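Local coordinates for protein MgGH51 (Meripilus giganteus, PDB 6ZPV) that catalyses the hydrolysis of terminal alpha-L-arabinofuranosyl residues from arabinosides as a family GH51 glycosidase, at residues F224-G229 / V348-F353; P255-D260 / N265-G270; A291-G296 / P360-D365. All blocks are in the same frame, centred on the assembly; numbering follows the deposited sequence.

Contact 1. Residues F224-G229 / V348-F353; sequences FFRFPG and VGNEDF
Arg226 and Asn350 meet above the C-terminal ends of the second and fourth strands of the parallel (beta/alpha)8 barrel, 224-227 and 345-348, with strand 284-289 between them. Arg226 leaves its strand with CG anti to the backbone N (chi1 -177°) and runs straight from CG to NE, which carries its guanidinium across the mouth of the barrel. Asn350 comes at it almost perpendicularly and offers its amide oxygen to the edge of the guanidinium, near the guanidinium plane. The bond from Arg226 NH2 to Asn350 OD1 measures 2.8 Å, but its N-H...O angle of 130° makes it weak, and the two flat groups are turned 31° apart. Arg226 is held more firmly elsewhere: NE forms a salt bridge with Glu347 and NH1 one with Glu429, while Asn350 ND2 is hydrogen-bonded to Glu234. With both ends of the amide engaged, its flip is fixed. Beyond the cis peptide bond before Pro228, Gly229 C lies over one guanidinium face, offset toward the rim, and 4.1 Å from Asn350 OD1. The Asn-Glu pair after the fourth strand is a sequence mark of clan GH-A glycosidases, and a glycerol, probably from the crystallisation liquor, about 6 Å from the Asn350 side chain is consistent with a pocket here. Gly349, just before the pair, has backbone angles that call for glycine, and a CB there would strike Asp352 OD2. A water accepts from Arg226 NH2 at 2.8 Å and donates to both Gly229 O and Gly349 O.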
loop_
_atom_site.group_PDB
_atom_site.type_symbol
_atom_site.label_atom_id
_atom_site.label_comp_id
_atom_site.label_asym_id
_atom_site.label_seq_id
_atom_site.Cartn_x
_atom_site.Cartn_y
_atom_site.Cartn_z
ATOM N N PHE A 224 6.263 -9.742 -3.843
ATOM C CA PHE A 224 4.818 -9.955 -3.737
ATOM C C PHE A 224 4.189 -8.722 -3.128
ATOM O O PHE A 224 4.830 -7.856 -2.537
ATOM C CB PHE A 224 4.472 -11.176 -2.881
ATOM C CG PHE A 224 4.789 -11.047 -1.418
ATOM C CD1 PHE A 224 3.947 -10.345 -0.542
ATOM C CD2 PHE A 224 5.970 -11.556 -0.898
ATOM C CE1 PHE A 224 4.254 -10.142 0.770
ATOM C CE2 PHE A 224 6.275 -11.379 0.441
ATOM C CZ PHE A 224 5.435 -10.674 1.271
ATOM N N PHE A 225 2.876 -8.668 -3.272
ATOM C CA PHE A 225 2.031 -7.576 -2.759
ATOM C C PHE A 225 0.774 -8.204 -2.152
ATOM O O PHE A 225 -0.075 -8.758 -2.886
ATOM C CB PHE A 225 1.701 -6.611 -3.907
ATOM C CG PHE A 225 1.099 -5.289 -3.533
ATOM C CD1 PHE A 225 -0.263 -5.138 -3.292
ATOM C CD2 PHE A 225 1.849 -4.145 -3.494
ATOM C CE1 PHE A 225 -0.832 -3.886 -3.108
ATOM C CE2 PHE A 225 1.297 -2.895 -3.321
ATOM C CZ PHE A 225 -0.071 -2.763 -3.133
ATOM N N ARG A 226 0.650 -8.160 -0.838
ATOM C CA ARG A 226 -0.527 -8.679 -0.091
ATOM C C ARG A 226 -1.589 -7.580 -0.069
ATOM O O ARG A 226 -1.282 -6.409 0.277
ATOM C CB ARG A 226 -0.119 -9.069 1.334
ATOM C CG ARG A 226 -1.231 -9.675 2.137
ATOM C CD ARG A 226 -0.973 -9.604 3.638
ATOM N NE ARG A 226 -2.072 -10.150 4.435
ATOM C CZ ARG A 226 -2.422 -9.702 5.643
ATOM N NH1 ARG A 226 -1.667 -8.787 6.268
ATOM N NH2 ARG A 226 -3.537 -10.150 6.198
ATOM N N PHE A 227 -2.834 -7.880 -0.440
ATOM C CA PHE A 227 -3.872 -6.843 -0.577
ATOM C C PHE A 227 -5.210 -7.532 -0.651
ATOM O O PHE A 227 -5.263 -8.739 -0.984
ATOM C CB PHE A 227 -3.621 -6.011 -1.840
ATOM C CG PHE A 227 -4.111 -6.647 -3.121
ATOM C CD1 PHE A 227 -3.526 -7.781 -3.608
ATOM C CD2 PHE A 227 -5.256 -6.151 -3.731
ATOM C CE1 PHE A 227 -4.058 -8.424 -4.703
ATOM C CE2 PHE A 227 -5.774 -6.791 -4.827
ATOM C CZ PHE A 227 -5.195 -7.947 -5.308
ATOM N N PRO A 228 -6.358 -6.846 -0.467
ATOM C CA PRO A 228 -6.501 -5.429 -0.103
ATOM C C PRO A 228 -6.553 -5.183 1.398
ATOM O O PRO A 228 -6.809 -4.043 1.834
ATOM C CB PRO A 228 -7.809 -5.042 -0.772
ATOM C CG PRO A 228 -8.640 -6.296 -0.623
ATOM C CD PRO A 228 -7.648 -7.409 -0.890
ATOM N N GLY A 229 -6.273 -6.196 2.208
ATOM C CA GLY A 229 -6.128 -6.019 3.639
ATOM C C GLY A 229 -5.942 -7.356 4.300
ATOM O O GLY A 229 -6.023 -8.400 3.643
ATOM N N VAL A 348 -7.476 -16.368 3.201
ATOM C CA VAL A 348 -8.910 -16.546 3.496
ATOM C C VAL A 348 -9.226 -15.690 4.728
ATOM O O VAL A 348 -9.002 -16.119 5.889
ATOM C CB VAL A 348 -9.229 -18.033 3.659
ATOM C CG1 VAL A 348 -10.702 -18.237 4.013
ATOM C CG2 VAL A 348 -8.849 -18.783 2.395
ATOM N N GLY A 349 -9.744 -14.484 4.501
ATOM C CA GLY A 349 -10.063 -13.577 5.601
ATOM C C GLY A 349 -8.865 -12.728 6.028
ATOM O O GLY A 349 -7.856 -12.648 5.310
ATOM N N ASN A 350 -9.031 -12.090 7.179
ATOM C CA ASN A 350 -7.932 -11.331 7.821
ATOM C C ASN A 350 -8.087 -11.533 9.322
ATOM O O ASN A 350 -9.162 -11.288 9.906
ATOM C CB ASN A 350 -8.002 -9.840 7.522
ATOM C CG ASN A 350 -6.869 -9.091 8.181
ATOM O OD1 ASN A 350 -5.706 -9.354 7.845
ATOM N ND2 ASN A 350 -7.167 -8.206 9.141
ATOM N N GLU A 351 -6.979 -11.971 9.959
ATOM C CA GLU A 351 -6.940 -12.008 11.447
ATOM C C GLU A 351 -8.182 -12.712 11.991
ATOM O O GLU A 351 -8.795 -12.259 12.973
ATOM C CB GLU A 351 -6.716 -10.637 12.059
ATOM C CG GLU A 351 -5.350 -10.047 11.699
ATOM C CD GLU A 351 -4.866 -8.952 12.615
ATOM O OE1 GLU A 351 -5.728 -8.262 13.249
ATOM O OE2 GLU A 351 -3.614 -8.769 12.692
ATOM N N ASP A 352 -8.434 -13.932 11.493
ATOM C CA ASP A 352 -9.602 -14.704 11.982
ATOM C C ASP A 352 -9.320 -15.349 13.339
ATOM O O ASP A 352 -10.225 -15.936 13.906
ATOM C CB ASP A 352 -10.094 -15.691 10.939
ATOM C CG ASP A 352 -10.711 -14.938 9.771
ATOM O OD1 ASP A 352 -11.920 -14.565 9.878
ATOM O OD2 ASP A 352 -10.005 -14.671 8.778
ATOM N N PHE A 353 -8.082 -15.173 13.885
ATOM C CA PHE A 353 -7.882 -15.502 15.296
ATOM C C PHE A 353 -8.815 -14.736 16.198
ATOM O O PHE A 353 -9.072 -15.159 17.338
ATOM C CB PHE A 353 -6.414 -15.348 15.710
ATOM C CG PHE A 353 -5.807 -14.009 15.472
ATOM C CD1 PHE A 353 -6.036 -12.965 16.354
ATOM C CD2 PHE A 353 -5.002 -13.778 14.365
ATOM C CE1 PHE A 353 -5.461 -11.714 16.172
ATOM C CE2 PHE A 353 -4.401 -12.528 14.175
ATOM C CZ PHE A 353 -4.649 -11.496 15.067
HETATM O O HOH W 1 -5.661 -11.062 4.594
#

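Contact 2. Residues P255-D260 / N265-G270; sequences PGRVGD and NTDGLG
Arg257 and Asn265 form an antiparallel hydrogen-bonded pair, their CA atoms 5.4 Å apart. Arg257 N gives to Asn265 O at 3.0 Å, and Asn265 N returns a bond of 2.8 Å to Arg257 O. One residue earlier the Gly256 and Thr266 CA atoms come within 4.4 Å. Gly256 CA lies 3.1 Å from Asn265 O, where a CB would clash, and its positive phi also favours glycine. Both side chains of the pair emerge on the same face of the two-stranded ladder and run side by side, guanidinium and amide planes 77° apart. This is a short beta hairpin, strands 257-258 and 264-265, set in the loop that leads from barrel strand 224-227 to helix 271-281. Arg257 CG sits between the backbone N and carbonyl carbon (chi1 53°), which puts it 3.7 Å from Asp267 OD2; the bend at chi3 then redirects the guanidinium to Asp260. Arg257 NH2 meets Asp260 OD2 at 3.1 Å in a salt bridge, on the syn side but tilted out of the carboxylate plane, and Gly259 CA sits over one guanidinium face. Thr240 O and Asn232 O take further N-H groups, and Asn265 OD1 receives Asn232 ND2. A leucine in place of Arg257 would probably leave Asp260 without its charged partner and the two carbonyls without their donor. One water accepts from Arg257 NH1 and donates to Asn265 OD1 and Asp267 OD1; a second joins Gly256 N to Asp267 OD2. Thr266 OG1 accepts from Gly268 N at 2.9 Å in an ST turn and also bonds to Asp30.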
loop_
_atom_site.group_PDB
_atom_site.type_symbol
_atom_site.label_atom_id
_atom_site.label_comp_id
_atom_site.label_asym_id
_atom_site.label_seq_id
_atom_site.Cartn_x
_atom_site.Cartn_y
_atom_site.Cartn_z
ATOM N N PRO A 255 -19.351 2.625 -6.282
ATOM C CA PRO A 255 -20.013 3.414 -5.252
ATOM C C PRO A 255 -19.122 3.890 -4.139
ATOM O O PRO A 255 -19.505 4.823 -3.386
ATOM C CB PRO A 255 -21.111 2.462 -4.736
ATOM C CG PRO A 255 -20.512 1.068 -4.985
ATOM C CD PRO A 255 -19.849 1.248 -6.318
ATOM N N GLY A 256 -17.948 3.283 -3.967
ATOM C CA GLY A 256 -17.120 3.550 -2.814
ATOM C C GLY A 256 -17.635 2.874 -1.572
ATOM O O GLY A 256 -18.760 2.335 -1.586
ATOM N N ARG A 257 -16.876 2.945 -0.465
ATOM C CA ARG A 257 -17.294 2.328 0.784
ATOM C C ARG A 257 -16.571 3.045 1.902
ATOM O O ARG A 257 -15.435 3.525 1.745
ATOM C CB ARG A 257 -17.000 0.813 0.821
ATOM C CG ARG A 257 -15.565 0.405 0.499
ATOM C CD ARG A 257 -15.358 -1.085 0.668
ATOM N NE ARG A 257 -15.292 -1.504 2.067
ATOM C CZ ARG A 257 -14.190 -1.682 2.758
ATOM N NH1 ARG A 257 -12.984 -1.395 2.280
ATOM N NH2 ARG A 257 -14.289 -2.154 3.992
ATOM N N VAL A 258 -17.197 3.038 3.065
ATOM C CA VAL A 258 -16.531 3.441 4.300
ATOM C C VAL A 258 -15.579 2.337 4.701
ATOM O O VAL A 258 -16.014 1.213 4.906
ATOM C CB VAL A 258 -17.541 3.766 5.396
ATOM C CG1 VAL A 258 -16.807 4.121 6.688
ATOM C CG2 VAL A 258 -18.487 4.913 4.952
ATOM N N GLY A 259 -14.290 2.666 4.782
ATOM C CA GLY A 259 -13.284 1.699 5.183
ATOM C C GLY A 259 -13.150 1.623 6.701
ATOM O O GLY A 259 -14.002 2.115 7.440
ATOM N N ASP A 260 -12.070 1.009 7.140
ATOM C CA ASP A 260 -11.926 0.688 8.555
ATOM C C ASP A 260 -10.985 1.641 9.294
ATOM O O ASP A 260 -10.626 1.341 10.416
ATOM C CB ASP A 260 -11.667 -0.841 8.556
ATOM C CG ASP A 260 -12.933 -1.677 7.904
ATOM O OD1 ASP A 260 -14.148 -1.494 8.515
ATOM O OD2 ASP A 260 -12.817 -2.355 6.704
ATOM N N ASN A 265 -13.388 5.297 1.167
ATOM C CA ASN A 265 -12.602 4.846 0.028
ATOM C C ASN A 265 -13.423 5.042 -1.238
ATOM O O ASN A 265 -14.555 4.620 -1.334
ATOM C CB ASN A 265 -12.248 3.371 0.169
ATOM C CG ASN A 265 -11.279 2.967 1.234
ATOM O OD1 ASN A 265 -10.676 1.876 1.100
ATOM N ND2 ASN A 265 -11.101 3.737 2.303
ATOM N N THR A 266 -12.780 5.650 -2.253
ATOM C CA THR A 266 -13.432 5.816 -3.556
ATOM C C THR A 266 -13.568 4.480 -4.301
ATOM O O THR A 266 -14.429 4.391 -5.196
ATOM C CB THR A 266 -12.665 6.773 -4.446
ATOM O OG1 THR A 266 -11.390 6.212 -4.846
ATOM C CG2 THR A 266 -12.490 8.159 -3.858
ATOM N N ASP A 267 -12.685 3.529 -3.997
ATOM C CA ASP A 267 -12.495 2.300 -4.790
ATOM C C ASP A 267 -11.997 2.619 -6.195
ATOM O O ASP A 267 -12.040 1.723 -7.067
ATOM C CB ASP A 267 -13.702 1.374 -4.711
ATOM C CG ASP A 267 -13.787 0.584 -3.400
ATOM O OD1 ASP A 267 -12.709 0.404 -2.767
ATOM O OD2 ASP A 267 -14.900 0.122 -3.081
ATOM N N GLY A 268 -11.456 3.829 -6.420
ATOM C CA GLY A 268 -10.726 4.099 -7.642
ATOM C C GLY A 268 -9.482 3.257 -7.768
ATOM O O GLY A 268 -9.082 2.935 -8.888
ATOM N N LEU A 269 -8.860 2.961 -6.638
ATOM C CA LEU A 269 -7.789 1.971 -6.569
ATOM C C LEU A 269 -8.492 0.623 -6.428
ATOM O O LEU A 269 -8.837 0.220 -5.305
ATOM C CB LEU A 269 -6.856 2.246 -5.415
ATOM C CG LEU A 269 -5.731 1.229 -5.214
ATOM C CD1 LEU A 269 -4.877 1.111 -6.430
ATOM C CD2 LEU A 269 -4.905 1.608 -3.987
ATOM N N GLY A 270 -8.791 -0.001 -7.553
ATOM C CA GLY A 270 -9.568 -1.223 -7.588
ATOM C C GLY A 270 -8.803 -2.408 -8.124
ATOM O O GLY A 270 -7.587 -2.337 -8.383
HETATM O O HOH W 2 -16.971 0.785 -4.703
HETATM O O HOH W 3 -12.174 -0.192 -0.174
#

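Contact 3. Residues A291-G296 / P360-D365; sequences AGYSLG and PYRWHD
The Arg362 guanidinium carries Tyr293 CB on one face, 3.5 Å above its plane and offset toward the rim, and meets Ala291 O at its edge, in plane. That edge contact is a hydrogen bond: Arg362 NH1 reaches Ala291 O at 2.9 Å with a nearly straight N-H...O angle of 169°. Seen from the carbonyl the approach is less regular, since the donor stands 61° out of the carbonyl plane rather than on a lone pair. Arg362 CD passes 3.3 Å from Ala291 O, and the bend at chi3 turns the guanidinium back to bring NH1 to the same oxygen. The contact joins two parts of the (beta/alpha)8 barrel: the loop after its third strand, 284-289, and the first turns of helix 359-373, which follows the fourth strand. Gly292 suits the crossing, because a CB on it would press tightly against Arg362 CD and its backbone angles call for glycine in any case. Other bonds fix the buried guanidinium: NH1 has Asp352 as its second partner, NE bonds to Ser358 and NH2 to Ala355 O. Tyr293 turns its ring away from the helix, with CG anti to the backbone N (chi1 -178°), and its side chain comes within about 3 Å of a glycerol, probably from the crystallisation liquor. Ala291 CB adds a contact 3.9 Å from Arg362 NH1.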
loop_
_atom_site.group_PDB
_atom_site.type_symbol
_atom_site.label_atom_id
_atom_site.label_comp_id
_atom_site.label_asym_id
_atom_site.label_seq_id
_atom_site.Cartn_x
_atom_site.Cartn_y
_atom_site.Cartn_z
ATOM N N ALA A 291 -14.231 -13.478 4.156
ATOM C CA ALA A 291 -14.465 -14.871 4.608
ATOM C C ALA A 291 -15.608 -14.987 5.605
ATOM O O ALA A 291 -15.648 -15.967 6.342
ATOM C CB ALA A 291 -13.186 -15.470 5.139
ATOM N N GLY A 292 -16.557 -14.082 5.587
ATOM C CA GLY A 292 -17.758 -14.226 6.436
ATOM C C GLY A 292 -17.677 -13.606 7.801
ATOM O O GLY A 292 -18.531 -13.881 8.648
ATOM N N TYR A 293 -16.688 -12.762 8.065
ATOM C CA TYR A 293 -16.512 -12.024 9.334
ATOM C C TYR A 293 -16.247 -10.565 9.079
ATOM O O TYR A 293 -15.492 -10.224 8.147
ATOM C CB TYR A 293 -15.383 -12.665 10.182
ATOM C CG TYR A 293 -15.179 -11.988 11.501
ATOM C CD1 TYR A 293 -16.078 -12.160 12.531
ATOM C CD2 TYR A 293 -14.087 -11.184 11.745
ATOM C CE1 TYR A 293 -15.902 -11.516 13.741
ATOM C CE2 TYR A 293 -13.883 -10.567 12.958
ATOM C CZ TYR A 293 -14.805 -10.700 13.970
ATOM O OH TYR A 293 -14.645 -10.140 15.197
ATOM N N SER A 294 -16.817 -9.713 9.916
ATOM C CA SER A 294 -16.518 -8.278 9.902
ATOM C C SER A 294 -16.220 -7.780 11.303
ATOM O O SER A 294 -16.455 -8.494 12.284
ATOM C CB SER A 294 -17.669 -7.506 9.211
ATOM O OG SER A 294 -18.897 -7.711 9.859
ATOM N N LEU A 295 -15.659 -6.559 11.376
ATOM C CA LEU A 295 -14.936 -6.165 12.590
ATOM C C LEU A 295 -15.866 -5.806 13.757
ATOM O O LEU A 295 -15.363 -5.784 14.883
ATOM C CB LEU A 295 -13.984 -5.008 12.255
ATOM C CG LEU A 295 -12.808 -5.435 11.387
ATOM C CD1 LEU A 295 -12.171 -4.227 10.721
ATOM C CD2 LEU A 295 -11.766 -6.174 12.218
ATOM N N GLY A 296 -17.163 -5.638 13.510
ATOM C CA GLY A 296 -18.117 -5.515 14.631
ATOM C C GLY A 296 -18.427 -6.832 15.295
ATOM O O GLY A 296 -19.209 -6.833 16.259
ATOM N N PRO A 360 -13.443 -22.297 11.812
ATOM C CA PRO A 360 -13.368 -23.651 11.273
ATOM C C PRO A 360 -14.379 -23.943 10.152
ATOM O O PRO A 360 -14.006 -24.482 9.119
ATOM C CB PRO A 360 -13.482 -24.518 12.486
ATOM C CG PRO A 360 -12.880 -23.686 13.608
ATOM C CD PRO A 360 -13.354 -22.280 13.292
ATOM N N TYR A 361 -15.637 -23.556 10.312
ATOM C CA TYR A 361 -16.616 -23.816 9.250
ATOM C C TYR A 361 -16.441 -22.838 8.096
ATOM O O TYR A 361 -16.723 -23.176 6.954
ATOM C CB TYR A 361 -18.074 -23.919 9.751
ATOM C CG TYR A 361 -18.762 -22.640 10.192
ATOM C CD1 TYR A 361 -19.135 -21.675 9.273
ATOM C CD2 TYR A 361 -19.093 -22.402 11.510
ATOM C CE1 TYR A 361 -19.806 -20.514 9.677
ATOM C CE2 TYR A 361 -19.740 -21.263 11.929
ATOM C CZ TYR A 361 -20.140 -20.333 11.002
ATOM O OH TYR A 361 -20.784 -19.185 11.456
ATOM N N ARG A 362 -16.053 -21.592 8.392
ATOM C CA ARG A 362 -15.842 -20.620 7.318
ATOM C C ARG A 362 -14.649 -21.053 6.418
ATOM O O ARG A 362 -14.797 -21.119 5.176
ATOM C CB ARG A 362 -15.679 -19.201 7.851
ATOM C CG ARG A 362 -16.919 -18.716 8.584
ATOM C CD ARG A 362 -16.833 -17.274 9.087
ATOM N NE ARG A 362 -15.813 -17.052 10.116
ATOM C CZ ARG A 362 -14.673 -16.379 10.024
ATOM N NH1 ARG A 362 -14.237 -15.893 8.865
ATOM N NH2 ARG A 362 -13.962 -16.159 11.103
ATOM N N TRP A 363 -13.521 -21.323 7.045
ATOM C CA TRP A 363 -12.374 -21.902 6.320
ATOM C C TRP A 363 -12.799 -23.171 5.594
ATOM O O TRP A 363 -12.482 -23.342 4.398
ATOM C CB TRP A 363 -11.252 -22.233 7.332
ATOM C CG TRP A 363 -10.145 -23.076 6.759
ATOM C CD1 TRP A 363 -10.040 -24.427 6.788
ATOM C CD2 TRP A 363 -9.006 -22.607 6.013
ATOM N NE1 TRP A 363 -8.949 -24.846 6.105
ATOM C CE2 TRP A 363 -8.290 -23.746 5.626
ATOM C CE3 TRP A 363 -8.533 -21.349 5.601
ATOM C CZ2 TRP A 363 -7.119 -23.681 4.883
ATOM C CZ3 TRP A 363 -7.383 -21.288 4.863
ATOM C CH2 TRP A 363 -6.676 -22.442 4.508
ATOM N N HIS A 364 -13.433 -24.117 6.267
ATOM C CA HIS A 364 -13.768 -25.373 5.584
ATOM C C HIS A 364 -14.606 -25.099 4.342
ATOM O O HIS A 364 -14.303 -25.642 3.254
ATOM C CB HIS A 364 -14.523 -26.299 6.527
ATOM C CG HIS A 364 -14.963 -27.559 5.835
ATOM N ND1 HIS A 364 -16.124 -27.627 5.071
ATOM C CD2 HIS A 364 -14.342 -28.732 5.685
ATOM C CE1 HIS A 364 -16.221 -28.851 4.541
ATOM N NE2 HIS A 364 -15.182 -29.506 4.884
ATOM N N ASP A 365 -15.640 -24.302 4.486
ATOM C CA ASP A 365 -16.578 -24.171 3.354
ATOM C C ASP A 365 -15.958 -23.311 2.221
ATOM O O ASP A 365 -16.103 -23.660 1.062
ATOM C CB ASP A 365 -17.923 -23.610 3.823
ATOM C CG ASP A 365 -18.690 -24.549 4.754
ATOM O OD1 ASP A 365 -18.224 -25.684 5.005
ATOM O OD2 ASP A 365 -19.795 -24.160 5.160
#

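All three contacts belong to the (beta/alpha)8 barrel, in the connections that follow its second, third and fourth strands, 224-227, 284-289 and 345-348. Along the chain, contact 2 comes between the two segments of contact 1 and ends before contact 3 begins, whereas the segments of contacts 1 and 3 alternate. Centres of contacts 1 and 3 are about 13 Å apart, and the two are joined directly: Asp352 OD1 and Arg362 NH1 form a 2.9 Å salt bridge, and Ala291 packs on Val348. Contact 2 lies about 17 Å from contact 1 and 22 Å from contact 3, centre to centre, yet Asp260 touches Leu295. The loops after the second and third strands are thus joined to the loop and helix 359-373 after the fourth.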